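PDB 7L9R: deoxyhypusine synthase, putative from Entamoeba histolytica, which probably transfers the aminobutyl group of spermidine to a lysine of the eIF5A precursor in an NAD-dependent reaction, the first step in making hypusine. Local coordinates for residues G92-M97 with G270-H275; Y117-A122 with T216-A221; P186-Q191 with M243-Q248; V265-G270 with A290-T295. All blocks are in the same frame, centred on the assembly; numbering follows the deposited sequence.

Contacts 1, 2 and 4 all reach one parallel sheet, with strand order 216-218, 117-120, 87-93, 262-268, 289-294, 322-327. Contact 2 joins the first two strands, and contact 4 joins strand 262-268 to 289-294. Contact 1 sits between them, with its centre about 9 Å from that of contact 2 and about 7 Å from that of contact 4. It shares Gly270 with contact 4. Contact 3 pairs the starts of helices 189-200 and 247-258. Its centre is about 12 Å from that of contact 2. Along the chain, residues 92-97 come first and 290-295 last. Contacts 2, 1 and 4 thus follow one another across the Rossmann-like sheet, while contact 3 lies at its side, against another subunit.

Contact 1 (G92-M97 with G270-H275); sequences GFTSEM and GGVMKH
Val272 reaches across to the backbone of Gly92 and Phe93 and to the side chain of Thr94. From CA, the side chain points toward residues 92-97, and its two methyls beyond CB make the contact. A chi1 of -174° swings CG1 away from the valine's own N and onto the end of strand 87-93. There it lies directly against the backbone, 3.7 Å from Phe93 N and 3.8 Å from Gly92 CA. The other methyl, Val272 CG2, meets Thr94 CG2 at 3.6 Å, and the two side chains cross at about a right angle.

Strands 87-93 and 262-268 are neighbours at the centre of the parallel sheet. Here the strand order changes direction, as at the switch point of a Rossmann-like fold. The loop 270-275 therefore leaves its strand beside the start of helix 95-99, a place where such folds commonly bind nucleotides.

Thr94 faces two ways. Its CG2 also approaches Gly270 O at 3.8 Å, while OG1 turns to its own helix and N-caps it. That capping bond, from Met97 N to Thr94 OG1, is weak at 3.4 Å. A further hydrogen bond joins Ser95 N to Thr121 OG1. On the remote side of the segment, the Phe93 ring stacks with Phe106 of helix 102-111.

Contact 2 (Y117-A122 with T216-A221); sequences YIVTTA and TIFCPA
Strands 117-120 and 216-218 run parallel, their axes 4.6 Å apart at closest approach and inclined by 21°. Three backbone hydrogen bonds join them. Ile118 N donates to Thr216 O, and Phe218 N to Ile118 O at 2.8 Å. Thr120 N then donates to Phe218 O. Ile118 thus uses both its N-H and its carbonyl on the same neighbouring strand.

Tyr117, Val119, Thr216 and Phe218 lie on one face of the sheet. The Tyr117 and Phe218 side chains lie side by side. Tyr117 CD1 comes up at the edge of the Phe218 ring, near its plane, 3.6 Å from CE2. Thr216 CG2 sits 3.8 Å above one face of that ring, offset toward the rim. Helix 247-258 packs on this side through Ile253, which touches both Val119 and Phe218. On the other face, Ile118 and Ile217 extend alongside each other, with Ile118 CB 4.0 Å from Ile217 CG1. Ile193 of helix 189-200 packs on Ile217 there.

Beyond the strands the backbones part, and a water bridges them. It donates to Thr120 O and accepts from Ala221 N, both at 2.9 Å. The methyl of Ala122 still reaches Ala221 O at 3.3 Å. Thr120 OG1 is hydrogen-bonded to Phe93 O on the neighbouring strand.

Strand 216-218 is outermost within this chain. Helices on both faces of a parallel sheet with strand order 3-2-1-4-5-6 are characteristic of a Rossmann-like three-layer alpha/beta fold.

Contact 3 (P186-Q191 with M243-Q248); sequences PFTPSQ and MVDLVQ
Two helix starts, capped by Thr188 and Asp245, are held together where this subunit meets the third copy of the protein. A single backbone bridge joins the segments. Phe187 N donates to Met243 O at 3.2 Å, approaching from above the carbonyl plane. Asp245 N donates to Phe187 O at a shorter 2.8 Å.

Thr188 OG1 accepts from Gln191 N, and Gln191 OE1 accepts weakly from Thr188 N. This is a capping box at the start of helix 189-200. Across the contact, Thr188 CG2 packs at 3.5 Å on Gln248 CB. Thr188 OG1 and Ser190 OG both bond to Asp249 OD1, so helix 247-258 is tied directly to this cap.

Asp245 serves the second helix with both carboxylate oxygens. OD1 accepts from Val247 N at 3.0 Å. OD2 takes two donors, Gln248 N and Gln248 NE2, from opposite faces of the carboxylate plane, which should fix its rotation. The CG of Asp245 is anti to the backbone N (chi1 171°), which turns the carboxylate toward these amides. OD1 also accepts from Val244 N of the third subunit, and Val244 N in turn donates to Asp245 OD1 of the third subunit.

Prolines fill the apolar parts. Pro186 CD touches Met243 CE at 3.5 Å, where the bent end of the methionine curls back over it. Pro189 CG lies 3.9 Å from Leu246 CD1.

Contact 4 (V265-G270 with A290-T295); sequences VIILGG and AVYINT
The Tyr292 ring meets Ile267 at its edge: Ile267 CD1 lies in the ring plane, 3.6 Å from CE1. The two side chains run side by side on the same face of the sheet. The ring also stacks with the His275 ring, and its hydroxyl makes a weak hydrogen bond to Glu286 OE1. The second flat group is the Asn294 amide, whose ND2 comes to 3.9 Å from Gly269 O.

These residues belong to two adjacent parallel strands of the Rossmann-like sheet, 262-268 and 289-294. Their axes are 4.7 Å apart and only 3° from parallel. Four backbone hydrogen bonds pass back and forth between them. Val291 N donates to Val265 O, Ile267 N to Val291 O, and Ile293 N to Ile267 O. The last, from Gly269 N to Ile293 O, is short at 2.7 Å and close to straight.

Val265, Ile267, Ala290 and Tyr292 share one face of the sheet. Ile266, Leu268, Val291 and Ile293 share the other. On this second face, Leu268 CD2 meets Ile293 CD1 at 3.8 Å. Helix 51-66 packs over Ile266 and Val291, and helix 330-339 over Leu268 and Ile293, which buries the aliphatic layer.

Residues 265-270 leave the strand at Gly269, the donor of the last bond. Gly269 has a positive phi of 91°, and its CA lies 3.7 Å from Asn294 CB.

Contact 1 (G92-M97 with G270-H275)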
loop_
_atom_site.group_PDB
_atom_site.type_symbol
_atom_site.label_atom_id
_atom_site.label_comp_id
_atom_site.label_asym_id
_atom_site.label_seq_id
_atom_site.Cartn_x
_atom_site.Cartn_y
_atom_site.Cartn_z
ATOM N N GLY B 92 -1.390 -22.697 2.705
ATOM C CA GLY B 92 -1.741 -21.660 3.663
ATOM C C GLY B 92 -2.716 -20.684 3.032
ATOM O O GLY B 92 -2.558 -20.304 1.870
ATOM N N PHE B 93 -3.730 -20.289 3.800
ATOM C CA PHE B 93 -4.686 -19.303 3.324
ATOM C C PHE B 93 -5.300 -18.586 4.514
ATOM O O PHE B 93 -5.290 -19.087 5.644
ATOM C CB PHE B 93 -5.775 -19.928 2.435
ATOM C CG PHE B 93 -6.515 -21.081 3.064
ATOM C CD1 PHE B 93 -7.517 -20.857 4.004
ATOM C CD2 PHE B 93 -6.247 -22.386 2.680
ATOM C CE1 PHE B 93 -8.212 -21.915 4.571
ATOM C CE2 PHE B 93 -6.939 -23.448 3.242
ATOM C CZ PHE B 93 -7.923 -23.214 4.189
ATOM N N THR B 94 -5.814 -17.391 4.253
ATOM C CA THR B 94 -6.395 -16.581 5.311
ATOM C C THR B 94 -7.862 -16.932 5.511
ATOM O O THR B 94 -8.522 -17.526 4.649
ATOM C CB THR B 94 -6.276 -15.089 5.008
ATOM O OG1 THR B 94 -6.967 -14.791 3.788
ATOM C CG2 THR B 94 -4.830 -14.693 4.865
ATOM N N SER B 95 -8.366 -16.540 6.679
ATOM C CA SER B 95 -9.787 -16.654 6.964
ATOM C C SER B 95 -10.623 -15.913 5.924
ATOM O O SER B 95 -11.742 -16.334 5.611
ATOM C CB SER B 95 -10.051 -16.122 8.378
ATOM O OG SER B 95 -11.411 -15.788 8.571
ATOM N N GLU B 96 -10.085 -14.823 5.359
ATOM C CA GLU B 96 -10.809 -14.075 4.331
ATOM C C GLU B 96 -11.041 -14.920 3.083
ATOM O O GLU B 96 -12.096 -14.815 2.448
ATOM C CB GLU B 96 -10.054 -12.784 3.984
ATOM C CG GLU B 96 -10.757 -11.886 2.955
ATOM C CD GLU B 96 -9.786 -11.063 2.094
ATOM O OE1 GLU B 96 -8.656 -11.537 1.838
ATOM O OE2 GLU B 96 -10.164 -9.952 1.648
ATOM N N MET B 97 -10.062 -15.747 2.698
ATOM C CA MET B 97 -10.269 -16.651 1.568
ATOM C C MET B 97 -11.392 -17.643 1.846
ATOM O O MET B 97 -12.148 -18.003 0.933
ATOM C CB MET B 97 -8.990 -17.419 1.228
ATOM C CG MET B 97 -7.701 -16.729 1.559
ATOM S SD MET B 97 -6.925 -15.941 0.154
ATOM C CE MET B 97 -8.104 -14.669 -0.261
ATOM N N GLY B 270 -1.754 -12.493 3.206
ATOM C CA GLY B 270 -0.682 -12.053 4.091
ATOM C C GLY B 270 -1.006 -12.361 5.541
ATOM O O GLY B 270 -2.148 -12.194 5.982
ATOM N N GLY B 271 0.007 -12.805 6.279
ATOM C CA GLY B 271 -0.129 -13.068 7.696
ATOM C C GLY B 271 -0.418 -14.506 8.076
ATOM O O GLY B 271 -0.797 -14.755 9.229
ATOM N N VAL B 272 -0.226 -15.461 7.162
ATOM C CA VAL B 272 -0.600 -16.851 7.409
ATOM C C VAL B 272 0.515 -17.566 8.164
ATOM O O VAL B 272 0.442 -17.740 9.386
ATOM C CB VAL B 272 -0.917 -17.581 6.091
ATOM C CG1 VAL B 272 -1.440 -18.980 6.370
ATOM C CG2 VAL B 272 -1.916 -16.792 5.280
ATOM N N MET B 273 1.552 -17.986 7.441
ATOM C CA MET B 273 2.662 -18.741 8.007
ATOM C C MET B 273 3.975 -18.122 7.545
ATOM O O MET B 273 4.020 -17.364 6.571
ATOM C CB MET B 273 2.602 -20.233 7.631
ATOM C CG MET B 273 2.832 -20.542 6.157
ATOM S SD MET B 273 2.644 -22.298 5.740
ATOM C CE MET B 273 4.242 -22.971 6.199
ATOM N N LYS B 274 5.058 -18.484 8.231
ATOM C CA LYS B 274 6.364 -17.917 7.927
ATOM C C LYS B 274 6.944 -18.613 6.700
ATOM O O LYS B 274 6.916 -19.844 6.601
ATOM C CB LYS B 274 7.302 -18.065 9.126
ATOM N N HIS B 275 7.449 -17.809 5.757
ATOM C CA HIS B 275 7.975 -18.340 4.498
ATOM C C HIS B 275 9.148 -19.284 4.727
ATOM O O HIS B 275 9.295 -20.291 4.023
ATOM C CB HIS B 275 8.400 -17.191 3.576
ATOM C CG HIS B 275 7.272 -16.316 3.118
ATOM N ND1 HIS B 275 6.009 -16.368 3.671
ATOM C CD2 HIS B 275 7.220 -15.367 2.152
ATOM C CE1 HIS B 275 5.230 -15.488 3.066
ATOM N NE2 HIS B 275 5.940 -14.869 2.140
#

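Contact 2 (Y117-A122 with T216-A221)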
loop_
_atom_site.group_PDB
_atom_site.type_symbol
_atom_site.label_atom_id
_atom_site.label_comp_id
_atom_site.label_asym_id
_atom_site.label_seq_id
_atom_site.Cartn_x
_atom_site.Cartn_y
_atom_site.Cartn_z
ATOM N N TYR B 117 -0.773 -30.635 4.265
ATOM C CA TYR B 117 -0.960 -29.854 5.475
ATOM C C TYR B 117 -1.565 -28.518 5.098
ATOM O O TYR B 117 -1.308 -27.989 4.014
ATOM C CB TYR B 117 0.358 -29.601 6.223
ATOM C CG TYR B 117 1.045 -30.839 6.741
ATOM C CD1 TYR B 117 0.672 -31.403 7.954
ATOM C CD2 TYR B 117 2.088 -31.429 6.034
ATOM C CE1 TYR B 117 1.304 -32.527 8.444
ATOM C CE2 TYR B 117 2.729 -32.562 6.516
ATOM C CZ TYR B 117 2.330 -33.106 7.724
ATOM O OH TYR B 117 2.955 -34.226 8.229
ATOM N N ILE B 118 -2.347 -27.965 6.015
ATOM C CA ILE B 118 -2.926 -26.640 5.856
ATOM C C ILE B 118 -2.522 -25.788 7.052
ATOM O O ILE B 118 -2.461 -26.277 8.185
ATOM C CB ILE B 118 -4.459 -26.704 5.718
ATOM C CG1 ILE B 118 -4.843 -27.282 4.356
ATOM C CG2 ILE B 118 -5.082 -25.331 5.903
ATOM C CD1 ILE B 118 -6.333 -27.386 4.155
ATOM N N VAL B 119 -2.198 -24.528 6.789
ATOM C CA VAL B 119 -2.026 -23.519 7.826
ATOM C C VAL B 119 -3.016 -22.409 7.531
ATOM O O VAL B 119 -3.129 -21.965 6.382
ATOM C CB VAL B 119 -0.587 -22.975 7.872
ATOM C CG1 VAL B 119 -0.443 -21.981 9.012
ATOM C CG2 VAL B 119 0.412 -24.112 8.032
ATOM N N THR B 120 -3.776 -21.995 8.538
ATOM C CA THR B 120 -4.741 -20.930 8.313
ATOM C C THR B 120 -4.838 -20.061 9.565
ATOM O O THR B 120 -4.099 -20.246 10.536
ATOM C CB THR B 120 -6.098 -21.498 7.872
ATOM O OG1 THR B 120 -6.952 -20.418 7.473
ATOM C CG2 THR B 120 -6.755 -22.293 8.990
ATOM N N THR B 121 -5.755 -19.099 9.533
ATOM C CA THR B 121 -5.814 -18.035 10.523
ATOM C C THR B 121 -7.155 -18.048 11.248
ATOM O O THR B 121 -8.074 -18.797 10.898
ATOM C CB THR B 121 -5.606 -16.669 9.863
ATOM O OG1 THR B 121 -6.674 -16.434 8.938
ATOM C CG2 THR B 121 -4.284 -16.646 9.105
ATOM N N ALA B 122 -7.249 -17.183 12.262
ATOM C CA ALA B 122 -8.431 -17.102 13.113
ATOM C C ALA B 122 -9.687 -16.803 12.297
ATOM O O ALA B 122 -9.704 -15.886 11.474
ATOM C CB ALA B 122 -8.231 -16.024 14.179
ATOM N N THR B 216 -3.665 -32.614 8.170
ATOM C CA THR B 216 -3.630 -31.886 9.428
ATOM C C THR B 216 -3.715 -30.391 9.159
ATOM O O THR B 216 -3.027 -29.868 8.276
ATOM C CB THR B 216 -2.353 -32.238 10.192
ATOM O OG1 THR B 216 -2.284 -33.662 10.362
ATOM C CG2 THR B 216 -2.325 -31.559 11.562
ATOM N N ILE B 217 -4.567 -29.708 9.921
ATOM C CA ILE B 217 -4.808 -28.277 9.769
ATOM C C ILE B 217 -4.272 -27.571 11.010
ATOM O O ILE B 217 -4.740 -27.820 12.128
ATOM C CB ILE B 217 -6.300 -27.972 9.563
ATOM C CG1 ILE B 217 -6.821 -28.665 8.300
ATOM C CG2 ILE B 217 -6.535 -26.466 9.496
ATOM C CD1 ILE B 217 -8.313 -28.511 8.086
ATOM N N PHE B 218 -3.280 -26.711 10.815
ATOM C CA PHE B 218 -2.720 -25.905 11.887
ATOM C C PHE B 218 -3.399 -24.543 11.922
ATOM O O PHE B 218 -3.675 -23.945 10.875
ATOM C CB PHE B 218 -1.210 -25.737 11.704
ATOM C CG PHE B 218 -0.461 -27.033 11.726
ATOM C CD1 PHE B 218 -0.155 -27.649 12.927
ATOM C CD2 PHE B 218 -0.086 -27.651 10.543
ATOM C CE1 PHE B 218 0.529 -28.856 12.954
ATOM C CE2 PHE B 218 0.596 -28.863 10.559
ATOM C CZ PHE B 218 0.906 -29.464 11.768
ATOM N N CYS B 219 -3.685 -24.068 13.133
ATOM C CA CYS B 219 -4.318 -22.771 13.334
ATOM C C CYS B 219 -3.969 -22.263 14.727
ATOM O O CYS B 219 -4.795 -22.338 15.645
ATOM C CB CYS B 219 -5.837 -22.862 13.145
ATOM S SG CYS B 219 -6.688 -21.264 13.184
ATOM N N PRO B 220 -2.757 -21.738 14.920
ATOM C CA PRO B 220 -2.354 -21.301 16.268
ATOM C C PRO B 220 -3.279 -20.262 16.876
ATOM O O PRO B 220 -3.423 -20.216 18.102
ATOM C CB PRO B 220 -0.947 -20.727 16.038
ATOM C CG PRO B 220 -0.469 -21.371 14.790
ATOM C CD PRO B 220 -1.683 -21.552 13.930
ATOM N N ALA B 221 -3.936 -19.441 16.063
ATOM C CA ALA B 221 -4.824 -18.408 16.576
ATOM C C ALA B 221 -6.287 -18.857 16.642
ATOM O O ALA B 221 -7.182 -18.003 16.635
ATOM C CB ALA B 221 -4.688 -17.138 15.732
HETATM O O HOH W 1 -3.686 -19.244 13.200
#

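Contact 3 (P186-Q191 with M243-Q248)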
loop_
_atom_site.group_PDB
_atom_site.type_symbol
_atom_site.label_atom_id
_atom_site.label_comp_id
_atom_site.label_asym_id
_atom_site.label_seq_id
_atom_site.Cartn_x
_atom_site.Cartn_y
_atom_site.Cartn_z
ATOM N N PRO B 186 -4.261 -30.977 27.879
ATOM C CA PRO B 186 -4.722 -30.073 26.819
ATOM C C PRO B 186 -4.703 -30.692 25.431
ATOM O O PRO B 186 -3.906 -31.583 25.121
ATOM C CB PRO B 186 -3.731 -28.905 26.894
ATOM C CG PRO B 186 -2.512 -29.484 27.529
ATOM C CD PRO B 186 -2.996 -30.525 28.488
ATOM N N PHE B 187 -5.629 -30.214 24.612
ATOM C CA PHE B 187 -5.746 -30.446 23.182
ATOM C C PHE B 187 -4.940 -29.406 22.404
ATOM O O PHE B 187 -4.683 -28.301 22.884
ATOM C CB PHE B 187 -7.216 -30.387 22.776
ATOM C CG PHE B 187 -8.050 -31.456 23.406
ATOM C CD1 PHE B 187 -8.076 -32.733 22.871
ATOM C CD2 PHE B 187 -8.745 -31.207 24.580
ATOM C CE1 PHE B 187 -8.835 -33.733 23.462
ATOM C CE2 PHE B 187 -9.495 -32.206 25.186
ATOM C CZ PHE B 187 -9.541 -33.469 24.623
ATOM N N THR B 188 -4.538 -29.768 21.187
ATOM C CA THR B 188 -3.939 -28.776 20.310
ATOM C C THR B 188 -4.968 -28.291 19.305
ATOM O O THR B 188 -6.007 -28.926 19.116
ATOM C CB THR B 188 -2.727 -29.353 19.573
ATOM O OG1 THR B 188 -3.168 -30.223 18.527
ATOM C CG2 THR B 188 -1.842 -30.121 20.531
ATOM N N PRO B 189 -4.731 -27.152 18.649
ATOM C CA PRO B 189 -5.687 -26.710 17.619
ATOM C C PRO B 189 -5.917 -27.738 16.525
ATOM O O PRO B 189 -7.074 -28.013 16.176
ATOM C CB PRO B 189 -5.042 -25.427 17.085
ATOM C CG PRO B 189 -4.299 -24.894 18.256
ATOM C CD PRO B 189 -3.757 -26.096 18.982
ATOM N N SER B 190 -4.852 -28.351 16.002
ATOM C CA SER B 190 -5.025 -29.319 14.923
ATOM C C SER B 190 -5.857 -30.512 15.381
ATOM O O SER B 190 -6.661 -31.048 14.608
ATOM C CB SER B 190 -3.666 -29.793 14.404
ATOM O OG SER B 190 -3.093 -30.746 15.284
ATOM N N GLN B 191 -5.689 -30.934 16.641
ATOM C CA GLN B 191 -6.510 -32.020 17.168
ATOM C C GLN B 191 -7.974 -31.613 17.278
ATOM O O GLN B 191 -8.866 -32.389 16.918
ATOM C CB GLN B 191 -5.999 -32.468 18.535
ATOM C CG GLN B 191 -4.617 -33.074 18.538
ATOM C CD GLN B 191 -4.109 -33.302 19.954
ATOM O OE1 GLN B 191 -4.807 -33.011 20.933
ATOM N NE2 GLN B 191 -2.891 -33.827 20.069
ATOM N N MET B 243 -8.358 -26.721 27.710
ATOM C CA MET B 243 -7.046 -26.107 27.591
ATOM C C MET B 243 -6.532 -26.320 26.174
ATOM O O MET B 243 -6.809 -27.346 25.545
ATOM C CB MET B 243 -6.090 -26.697 28.621
ATOM C CG MET B 243 -6.556 -26.440 30.038
ATOM S SD MET B 243 -5.516 -27.137 31.328
ATOM C CE MET B 243 -5.156 -28.748 30.644
ATOM N N VAL B 244 -5.791 -25.340 25.661
ATOM C CA VAL B 244 -5.299 -25.378 24.288
ATOM C C VAL B 244 -3.789 -25.194 24.316
ATOM O O VAL B 244 -3.294 -24.116 24.670
ATOM C CB VAL B 244 -5.959 -24.318 23.396
ATOM C CG1 VAL B 244 -5.307 -24.302 22.021
ATOM C CG2 VAL B 244 -7.453 -24.585 23.251
ATOM N N ASP B 245 -3.058 -26.248 23.957
ATOM C CA ASP B 245 -1.607 -26.206 23.888
ATOM C C ASP B 245 -1.149 -25.899 22.469
ATOM O O ASP B 245 -1.696 -26.427 21.495
ATOM C CB ASP B 245 -0.986 -27.525 24.337
ATOM C CG ASP B 245 0.507 -27.583 24.061
ATOM O OD1 ASP B 245 1.217 -26.609 24.406
ATOM O OD2 ASP B 245 0.971 -28.583 23.473
ATOM N N LEU B 246 -0.138 -25.041 22.360
ATOM C CA LEU B 246 0.427 -24.688 21.068
ATOM C C LEU B 246 1.756 -25.379 20.786
ATOM O O LEU B 246 2.171 -25.432 19.624
ATOM C CB LEU B 246 0.615 -23.165 20.980
ATOM C CG LEU B 246 -0.321 -22.402 20.038
ATOM C CD1 LEU B 246 -1.797 -22.733 20.288
ATOM C CD2 LEU B 246 -0.065 -20.898 20.159
ATOM N N VAL B 247 2.434 -25.907 21.809
ATOM C CA VAL B 247 3.779 -26.430 21.591
ATOM C C VAL B 247 3.737 -27.707 20.757
ATOM O O VAL B 247 4.579 -27.905 19.871
ATOM C CB VAL B 247 4.504 -26.649 22.933
ATOM C CG1 VAL B 247 5.902 -27.230 22.701
ATOM C CG2 VAL B 247 4.603 -25.345 23.716
ATOM N N GLN B 248 2.764 -28.589 21.012
ATOM C CA GLN B 248 2.714 -29.844 20.266
ATOM C C GLN B 248 2.500 -29.595 18.783
ATOM O O GLN B 248 3.142 -30.238 17.946
ATOM C CB GLN B 248 1.610 -30.751 20.802
ATOM C CG GLN B 248 1.904 -31.417 22.124
ATOM C CD GLN B 248 0.654 -32.025 22.732
ATOM O OE1 GLN B 248 0.128 -33.034 22.234
ATOM N NE2 GLN B 248 0.155 -31.401 23.804
#

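Contact 4 (V265-G270 with A290-T295)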
loop_
_atom_site.group_PDB
_atom_site.type_symbol
_atom_site.label_atom_id
_atom_site.label_comp_id
_atom_site.label_asym_id
_atom_site.label_seq_id
_atom_site.Cartn_x
_atom_site.Cartn_y
_atom_site.Cartn_z
ATOM N N VAL B 265 5.384 -25.148 -0.903
ATOM C CA VAL B 265 4.621 -24.217 -0.080
ATOM C C VAL B 265 3.807 -23.308 -0.986
ATOM O O VAL B 265 4.341 -22.730 -1.940
ATOM C CB VAL B 265 5.541 -23.397 0.843
ATOM C CG1 VAL B 265 4.779 -22.290 1.497
ATOM C CG2 VAL B 265 6.127 -24.298 1.905
ATOM N N ILE B 266 2.515 -23.189 -0.686
ATOM C CA ILE B 266 1.589 -22.310 -1.392
ATOM C C ILE B 266 0.874 -21.489 -0.333
ATOM O O ILE B 266 0.187 -22.049 0.532
ATOM C CB ILE B 266 0.573 -23.096 -2.239
ATOM C CG1 ILE B 266 1.289 -24.055 -3.186
ATOM C CG2 ILE B 266 -0.332 -22.139 -3.029
ATOM C CD1 ILE B 266 0.360 -25.052 -3.850
ATOM N N ILE B 267 1.036 -20.168 -0.389
ATOM C CA ILE B 267 0.486 -19.282 0.630
ATOM C C ILE B 267 -0.357 -18.222 -0.059
ATOM O O ILE B 267 0.145 -17.469 -0.902
ATOM C CB ILE B 267 1.586 -18.631 1.482
ATOM C CG1 ILE B 267 2.431 -19.711 2.159
ATOM C CG2 ILE B 267 0.967 -17.729 2.544
ATOM C CD1 ILE B 267 3.621 -19.166 2.906
ATOM N N LEU B 268 -1.624 -18.144 0.315
ATOM C CA LEU B 268 -2.547 -17.174 -0.245
ATOM C C LEU B 268 -2.882 -16.166 0.844
ATOM O O LEU B 268 -3.398 -16.545 1.902
ATOM C CB LEU B 268 -3.809 -17.868 -0.756
ATOM C CG LEU B 268 -3.580 -19.194 -1.480
ATOM C CD1 LEU B 268 -4.906 -19.868 -1.807
ATOM C CD2 LEU B 268 -2.778 -18.986 -2.750
ATOM N N GLY B 269 -2.590 -14.891 0.582
ATOM C CA GLY B 269 -2.840 -13.823 1.526
ATOM C C GLY B 269 -1.650 -13.567 2.432
ATOM O O GLY B 269 -0.671 -14.316 2.464
ATOM N N GLY B 270 -1.754 -12.493 3.206
ATOM C CA GLY B 270 -0.682 -12.053 4.091
ATOM C C GLY B 270 -1.006 -12.361 5.541
ATOM O O GLY B 270 -2.148 -12.194 5.982
ATOM N N ALA B 290 8.036 -22.786 -3.818
ATOM C CA ALA B 290 7.198 -21.865 -3.065
ATOM C C ALA B 290 6.434 -20.957 -4.016
ATOM O O ALA B 290 6.994 -20.444 -4.988
ATOM C CB ALA B 290 8.022 -21.025 -2.079
ATOM N N VAL B 291 5.148 -20.780 -3.728
ATOM C CA VAL B 291 4.282 -19.860 -4.453
ATOM C C VAL B 291 3.586 -18.983 -3.425
ATOM O O VAL B 291 2.916 -19.499 -2.520
ATOM C CB VAL B 291 3.256 -20.604 -5.325
ATOM C CG1 VAL B 291 2.234 -19.631 -5.921
ATOM C CG2 VAL B 291 3.972 -21.371 -6.425
ATOM N N TYR B 292 3.747 -17.669 -3.554
ATOM C CA TYR B 292 3.120 -16.708 -2.658
ATOM C C TYR B 292 2.198 -15.829 -3.489
ATOM O O TYR B 292 2.623 -15.272 -4.505
ATOM C CB TYR B 292 4.167 -15.848 -1.927
ATOM C CG TYR B 292 5.275 -16.634 -1.256
ATOM C CD1 TYR B 292 5.075 -17.264 -0.034
ATOM C CD2 TYR B 292 6.534 -16.729 -1.837
ATOM C CE1 TYR B 292 6.094 -17.983 0.582
ATOM C CE2 TYR B 292 7.563 -17.439 -1.225
ATOM C CZ TYR B 292 7.338 -18.064 -0.016
ATOM O OH TYR B 292 8.357 -18.775 0.591
ATOM N N ILE B 293 0.939 -15.714 -3.068
ATOM C CA ILE B 293 -0.065 -14.934 -3.786
ATOM C C ILE B 293 -0.769 -14.028 -2.789
ATOM O O ILE B 293 -1.459 -14.516 -1.885
ATOM C CB ILE B 293 -1.094 -15.830 -4.500
ATOM C CG1 ILE B 293 -0.404 -16.859 -5.394
ATOM C CG2 ILE B 293 -2.075 -14.988 -5.301
ATOM C CD1 ILE B 293 -1.362 -17.823 -6.043
ATOM N N ASN B 294 -0.628 -12.718 -2.967
ATOM C CA ASN B 294 -1.400 -11.770 -2.173
ATOM C C ASN B 294 -1.371 -10.404 -2.843
ATOM O O ASN B 294 -0.602 -10.155 -3.773
ATOM C CB ASN B 294 -0.882 -11.683 -0.732
ATOM C CG ASN B 294 0.602 -11.421 -0.664
ATOM O OD1 ASN B 294 1.060 -10.309 -0.924
ATOM N ND2 ASN B 294 1.369 -12.443 -0.299
ATOM N N THR B 295 -2.206 -9.506 -2.328
ATOM C CA THR B 295 -2.309 -8.156 -2.864
ATOM C C THR B 295 -1.283 -7.200 -2.270
ATOM O O THR B 295 -1.138 -6.083 -2.776
ATOM C CB THR B 295 -3.721 -7.597 -2.630
ATOM O OG1 THR B 295 -4.043 -7.661 -1.232
ATOM C CG2 THR B 295 -4.756 -8.392 -3.434
#